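Local structure of FrnE protein (Deinococcus radiodurans, 5CO3) at residues A[194-199]-A[212-217]; A[108-113]-A[175-180]. The protein probably acts as a cytoplasmic disulfide oxidoreductase of the DsbA-like FrnE class, with a thioredoxin fold that carries a CxxC pair. One frame throughout, in Å; residues are numbered along the deposited sequence.

Contact 1 of 2, residues A[194-199]-A[212-217]; sequences FVLGGK and LGALSQ
L196, the last residue of strand 193-196, meets A214 and L215 of helix 208-222 by packing an aliphatic side chain against the helix, a plain example of how the C-terminal helix of a thioredoxin fold is laid on the sheet it follows. The strand forms a beta-hairpin with its antiparallel neighbour 200-203, closed by a type I' turn at G197 and G198, and the chain then returns as the helix.

The contact between the two segments is purely apolar and rests on one methyl. L196 CD2 lies 3.7 Å from A214 CB and equally 3.7 Å from L215 CD2, so a single branch is lodged between two consecutive helix residues. L196 points toward the helix, and with CG anti to the carbonyl carbon (chi1 -63°) it brings CD2 up to both partners. L215 leaves its backbone in a direction away from the strand, yet its branched end comes back to cross L196 at about a right angle. The same side chain also rests on V14 of strand 12-18 and on F39, while L196 touches V202.

Polar bonds shape each segment on its own. K199 N reaches back to L196 O across 3.1 Å, closing the turn, whose two glycines both have positive phi. On the helix, L212 O takes two donors from S216, the backbone N and the hydroxyl, from opposite faces of its carbonyl plane; the S216 OG to L212 O distance is 2.6 Å.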
loop_
_atom_site.group_PDB
_atom_site.type_symbol
_atom_site.label_atom_id
_atom_site.label_comp_id
_atom_site.label_asym_id
_atom_site.label_seq_id
_atom_site.Cartn_x
_atom_site.Cartn_y
_atom_site.Cartn_z
ATOM N N PHE A 194 3.378 1.507 -7.779
ATOM C CA PHE A 194 2.453 2.578 -8.129
ATOM C C PHE A 194 2.032 2.535 -9.592
ATOM O O PHE A 194 2.857 2.336 -10.487
ATOM C CB PHE A 194 3.080 3.947 -7.853
ATOM C CG PHE A 194 3.527 4.148 -6.441
ATOM C CD1 PHE A 194 4.744 3.643 -6.004
ATOM C CD2 PHE A 194 2.749 4.866 -5.552
ATOM C CE1 PHE A 194 5.172 3.843 -4.713
ATOM C CE2 PHE A 194 3.169 5.075 -4.259
ATOM C CZ PHE A 194 4.391 4.562 -3.832
ATOM N N VAL A 195 0.740 2.721 -9.835
ATOM C CA VAL A 195 0.241 2.889 -11.189
ATOM C C VAL A 195 -0.484 4.226 -11.246
ATOM O O VAL A 195 -1.406 4.476 -10.465
ATOM C CB VAL A 195 -0.695 1.748 -11.613
ATOM C CG1 VAL A 195 -1.263 2.024 -12.993
ATOM C CG2 VAL A 195 0.051 0.428 -11.596
ATOM N N LEU A 196 -0.041 5.095 -12.147
ATOM C CA LEU A 196 -0.615 6.425 -12.255
ATOM C C LEU A 196 -1.344 6.603 -13.591
ATOM O O LEU A 196 -0.807 6.303 -14.669
ATOM C CB LEU A 196 0.472 7.490 -12.079
ATOM C CG LEU A 196 1.206 7.582 -10.736
ATOM C CD1 LEU A 196 2.436 6.674 -10.672
ATOM C CD2 LEU A 196 1.600 9.021 -10.461
ATOM N N GLY A 197 -2.593 7.057 -13.515
ATOM C CA GLY A 197 -3.393 7.293 -14.705
ATOM C C GLY A 197 -3.636 6.048 -15.541
ATOM O O GLY A 197 -3.951 6.135 -16.731
ATOM N N GLY A 198 -3.473 4.884 -14.916
ATOM C CA GLY A 198 -3.704 3.610 -15.572
ATOM C C GLY A 198 -2.674 3.306 -16.641
ATOM O O GLY A 198 -2.802 2.334 -17.381
ATOM N N LYS A 199 -1.640 4.136 -16.711
ATOM C CA LYS A 199 -0.679 4.074 -17.801
ATOM C C LYS A 199 0.753 3.912 -17.304
ATOM O O LYS A 199 1.530 3.140 -17.868
ATOM C CB LYS A 199 -0.786 5.336 -18.665
ATOM C CG LYS A 199 0.176 5.366 -19.837
ATOM C CD LYS A 199 0.311 6.760 -20.430
ATOM C CE LYS A 199 -1.036 7.389 -20.736
ATOM N NZ LYS A 199 -0.871 8.747 -21.332
ATOM N N LEU A 212 6.293 12.864 -7.565
ATOM C CA LEU A 212 5.794 14.189 -7.939
ATOM C C LEU A 212 5.947 14.418 -9.450
ATOM O O LEU A 212 5.073 14.994 -10.096
ATOM C CB LEU A 212 6.530 15.289 -7.161
ATOM C CG LEU A 212 6.210 16.754 -7.510
ATOM C CD1 LEU A 212 4.737 17.050 -7.293
ATOM C CD2 LEU A 212 7.071 17.688 -6.677
ATOM N N GLY A 213 7.058 13.948 -10.004
ATOM C CA GLY A 213 7.305 14.077 -11.424
ATOM C C GLY A 213 6.279 13.308 -12.230
ATOM O O GLY A 213 5.813 13.767 -13.265
ATOM N N ALA A 214 5.926 12.121 -11.749
ATOM C CA ALA A 214 4.929 11.294 -12.417
ATOM C C ALA A 214 3.542 11.932 -12.356
ATOM O O ALA A 214 2.845 12.013 -13.364
ATOM C CB ALA A 214 4.902 9.900 -11.796
ATOM N N LEU A 215 3.142 12.372 -11.164
ATOM C CA LEU A 215 1.885 13.101 -11.003
ATOM C C LEU A 215 1.815 14.275 -11.975
ATOM O O LEU A 215 0.816 14.454 -12.684
ATOM C CB LEU A 215 1.743 13.600 -9.566
ATOM C CG LEU A 215 1.453 12.535 -8.503
ATOM C CD1 LEU A 215 1.575 13.144 -7.128
ATOM C CD2 LEU A 215 0.063 11.934 -8.721
ATOM N N SER A 216 2.898 15.051 -12.012
ATOM C CA SER A 216 2.997 16.244 -12.844
ATOM C C SER A 216 2.950 15.907 -14.326
ATOM O O SER A 216 2.342 16.634 -15.114
ATOM C CB SER A 216 4.295 17.007 -12.544
ATOM O OG SER A 216 4.409 17.310 -11.166
ATOM N N GLN A 217 3.608 14.819 -14.711
ATOM C CA GLN A 217 3.614 14.413 -16.108
ATOM C C GLN A 217 2.211 13.996 -16.528
ATOM O O GLN A 217 1.739 14.362 -17.600
ATOM C CB GLN A 217 4.603 13.270 -16.349
ATOM C CG GLN A 217 4.535 12.688 -17.755
ATOM C CD GLN A 217 5.662 11.714 -18.052
ATOM O OE1 GLN A 217 6.690 11.705 -17.371
ATOM N NE2 GLN A 217 5.474 10.889 -19.075
#

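Contact 2 of 2, residues A[108-113]-A[175-180]; sequences NTFLAH and AVRYDE
The guanidinium of R177 lies flat on the ring of F110, a cation-pi stack with the two planes only 8° apart. R177 CZ stands 3.6 Å from the ring centroid and 25° off the ring normal, clearly over the face, and the closest pair of atoms is F110 CE1 and R177 CZ at 3.3 Å. F110 reaches this place because its CG is anti to the backbone N (chi1 -172°), while the arginine chain bends at chi2 and brings its flat end over the ring.

As is common in such stacks, the N-H groups remain usable in the guanidinium plane. R177 NH1 gives a salt bridge of 2.9 Å to E180 OE1, one helical turn on; E180 OE1 accepts on its syn lone pair and lies almost in the guanidinium plane of R177. Stack and in-plane bond together fix the rotation of the group. NH1 has a second acidic partner in E53, whose carboxylate is close to that of E180, like charges that the arginine probably offsets.

V176 completes the aromatic contact from another direction: V176 CG1 meets F110 CE1 at the ring edge, 3.4 Å away. Its other methyl, CG2, packs 3.9 Å from H113 CB, one turn further along the partner helix. The imidazole of H113 bonds D19 through NE2 and, through ND1, a glycerol probably from the crystallisation liquor; it lies near, without touching, C22 and C25, the probable thioredoxin-type active-site pair.

Just before F110, N108 OD1 accepts from F110 N at 2.9 Å, an Asx turn leading into the helix. Contact 2 thus joins the start of helix 110-121 to helix 173-186, with V176 and H113 both touching S51 of strand 45-51 and L111 turned to helix 146-156.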
loop_
_atom_site.group_PDB
_atom_site.type_symbol
_atom_site.label_atom_id
_atom_site.label_comp_id
_atom_site.label_asym_id
_atom_site.label_seq_id
_atom_site.Cartn_x
_atom_site.Cartn_y
_atom_site.Cartn_z
ATOM N N ASN A 108 0.319 -13.952 8.697
ATOM C CA ASN A 108 -0.333 -13.964 7.386
ATOM C C ASN A 108 -1.227 -12.728 7.305
ATOM O O ASN A 108 -1.982 -12.478 8.236
ATOM C CB ASN A 108 -1.150 -15.259 7.205
ATOM C CG ASN A 108 -1.786 -15.362 5.825
ATOM O OD1 ASN A 108 -2.696 -14.603 5.495
ATOM N ND2 ASN A 108 -1.312 -16.310 5.015
ATOM N N THR A 109 -1.145 -11.961 6.212
ATOM C CA THR A 109 -1.846 -10.664 6.124
ATOM C C THR A 109 -3.172 -10.677 5.347
ATOM O O THR A 109 -3.749 -9.618 5.092
ATOM C CB THR A 109 -0.935 -9.576 5.486
ATOM O OG1 THR A 109 -0.496 -9.995 4.186
ATOM C CG2 THR A 109 0.280 -9.328 6.377
ATOM N N PHE A 110 -3.670 -11.869 5.003
ATOM C CA PHE A 110 -4.877 -11.994 4.178
ATOM C C PHE A 110 -6.082 -11.289 4.814
ATOM O O PHE A 110 -6.769 -10.489 4.152
ATOM C CB PHE A 110 -5.192 -13.480 3.934
ATOM C CG PHE A 110 -6.299 -13.735 2.934
ATOM C CD1 PHE A 110 -6.327 -13.081 1.712
ATOM C CD2 PHE A 110 -7.281 -14.689 3.197
ATOM C CE1 PHE A 110 -7.337 -13.335 0.790
ATOM C CE2 PHE A 110 -8.287 -14.949 2.270
ATOM C CZ PHE A 110 -8.312 -14.281 1.065
ATOM N N LEU A 111 -6.312 -11.558 6.097
ATOM C CA LEU A 111 -7.447 -10.992 6.821
ATOM C C LEU A 111 -7.303 -9.480 6.978
ATOM O O LEU A 111 -8.288 -8.749 6.883
ATOM C CB LEU A 111 -7.599 -11.648 8.198
ATOM C CG LEU A 111 -8.219 -13.041 8.246
ATOM C CD1 LEU A 111 -8.025 -13.666 9.624
ATOM C CD2 LEU A 111 -9.701 -12.967 7.870
ATOM N N ALA A 112 -6.079 -9.020 7.225
ATOM C CA ALA A 112 -5.792 -7.596 7.305
ATOM C C ALA A 112 -6.133 -6.914 5.988
ATOM O O ALA A 112 -6.730 -5.842 5.984
ATOM C CB ALA A 112 -4.338 -7.386 7.656
ATOM N N HIS A 113 -5.774 -7.536 4.868
ATOM C CA HIS A 113 -6.115 -6.965 3.566
ATOM C C HIS A 113 -7.624 -6.918 3.376
ATOM O O HIS A 113 -8.148 -5.978 2.777
ATOM C CB HIS A 113 -5.449 -7.746 2.431
ATOM C CG HIS A 113 -3.999 -7.410 2.257
ATOM N ND1 HIS A 113 -3.572 -6.200 1.746
ATOM C CD2 HIS A 113 -2.879 -8.121 2.523
ATOM C CE1 HIS A 113 -2.252 -6.182 1.716
ATOM N NE2 HIS A 113 -1.807 -7.339 2.177
ATOM N N ALA A 175 -12.333 -10.310 -3.113
ATOM C CA ALA A 175 -11.840 -9.018 -3.580
ATOM C C ALA A 175 -10.319 -8.931 -3.407
ATOM O O ALA A 175 -9.624 -8.355 -4.239
ATOM C CB ALA A 175 -12.535 -7.881 -2.844
ATOM N N VAL A 176 -9.803 -9.527 -2.338
ATOM C CA VAL A 176 -8.363 -9.490 -2.078
ATOM C C VAL A 176 -7.624 -10.351 -3.108
ATOM O O VAL A 176 -6.604 -9.938 -3.656
ATOM C CB VAL A 176 -8.034 -9.963 -0.628
ATOM C CG1 VAL A 176 -6.536 -10.233 -0.453
ATOM C CG2 VAL A 176 -8.514 -8.926 0.387
ATOM N N ARG A 177 -8.154 -11.544 -3.375
ATOM C CA ARG A 177 -7.539 -12.451 -4.339
ATOM C C ARG A 177 -7.543 -11.850 -5.744
ATOM O O ARG A 177 -6.609 -12.064 -6.521
ATOM C CB ARG A 177 -8.256 -13.807 -4.339
ATOM C CG ARG A 177 -8.065 -14.587 -3.051
ATOM C CD ARG A 177 -6.619 -15.007 -2.862
ATOM N NE ARG A 177 -6.469 -15.833 -1.668
ATOM C CZ ARG A 177 -5.538 -15.657 -0.735
ATOM N NH1 ARG A 177 -4.646 -14.678 -0.846
ATOM N NH2 ARG A 177 -5.499 -16.467 0.312
ATOM N N TYR A 178 -8.584 -11.085 -6.064
ATOM C CA TYR A 178 -8.676 -10.460 -7.378
ATOM C C TYR A 178 -7.610 -9.383 -7.522
ATOM O O TYR A 178 -6.991 -9.247 -8.577
ATOM C CB TYR A 178 -10.072 -9.878 -7.609
ATOM C CG TYR A 178 -11.103 -10.931 -7.973
ATOM C CD1 TYR A 178 -10.728 -12.253 -8.193
ATOM C CD2 TYR A 178 -12.446 -10.602 -8.109
ATOM C CE1 TYR A 178 -11.660 -13.214 -8.531
ATOM C CE2 TYR A 178 -13.389 -11.562 -8.448
ATOM C CZ TYR A 178 -12.987 -12.866 -8.654
ATOM O OH TYR A 178 -13.915 -13.828 -8.986
ATOM N N ASP A 179 -7.401 -8.629 -6.448
ATOM C CA ASP A 179 -6.325 -7.638 -6.379
ATOM C C ASP A 179 -4.962 -8.250 -6.666
ATOM O O ASP A 179 -4.162 -7.708 -7.428
ATOM C CB ASP A 179 -6.291 -6.985 -4.998
ATOM C CG ASP A 179 -6.994 -5.657 -4.962
ATOM O OD1 ASP A 179 -7.279 -5.100 -6.046
ATOM O OD2 ASP A 179 -7.242 -5.159 -3.842
ATOM N N GLU A 180 -4.700 -9.385 -6.035
ATOM C CA GLU A 180 -3.419 -10.055 -6.168
ATOM C C GLU A 180 -3.232 -10.654 -7.556
ATOM O O GLU A 180 -2.131 -10.629 -8.114
ATOM C CB GLU A 180 -3.295 -11.128 -5.088
ATOM C CG GLU A 180 -3.330 -10.525 -3.694
ATOM C CD GLU A 180 -3.508 -11.538 -2.580
ATOM O OE1 GLU A 180 -3.917 -12.686 -2.842
ATOM O OE2 GLU A 180 -3.243 -11.171 -1.427
#

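The two contacts follow each other along the chain, since helix 173-186 of contact 2 leads on to strand 193-196 of contact 1, yet they lie on opposite sides of the chain's centre, about 25 Å apart between their centres. They share no helix or strand. Contact 1 joins a strand to a helix within the sheet-bearing part of the fold, is mostly buried and wholly aliphatic across its interface. Contact 2 joins two helices, is only partly buried and mixes a charged stack with valine packing. Its interface is larger, 245 against 113 Å². Of contact 2, the H113 side chain comes near the CxxC cysteines.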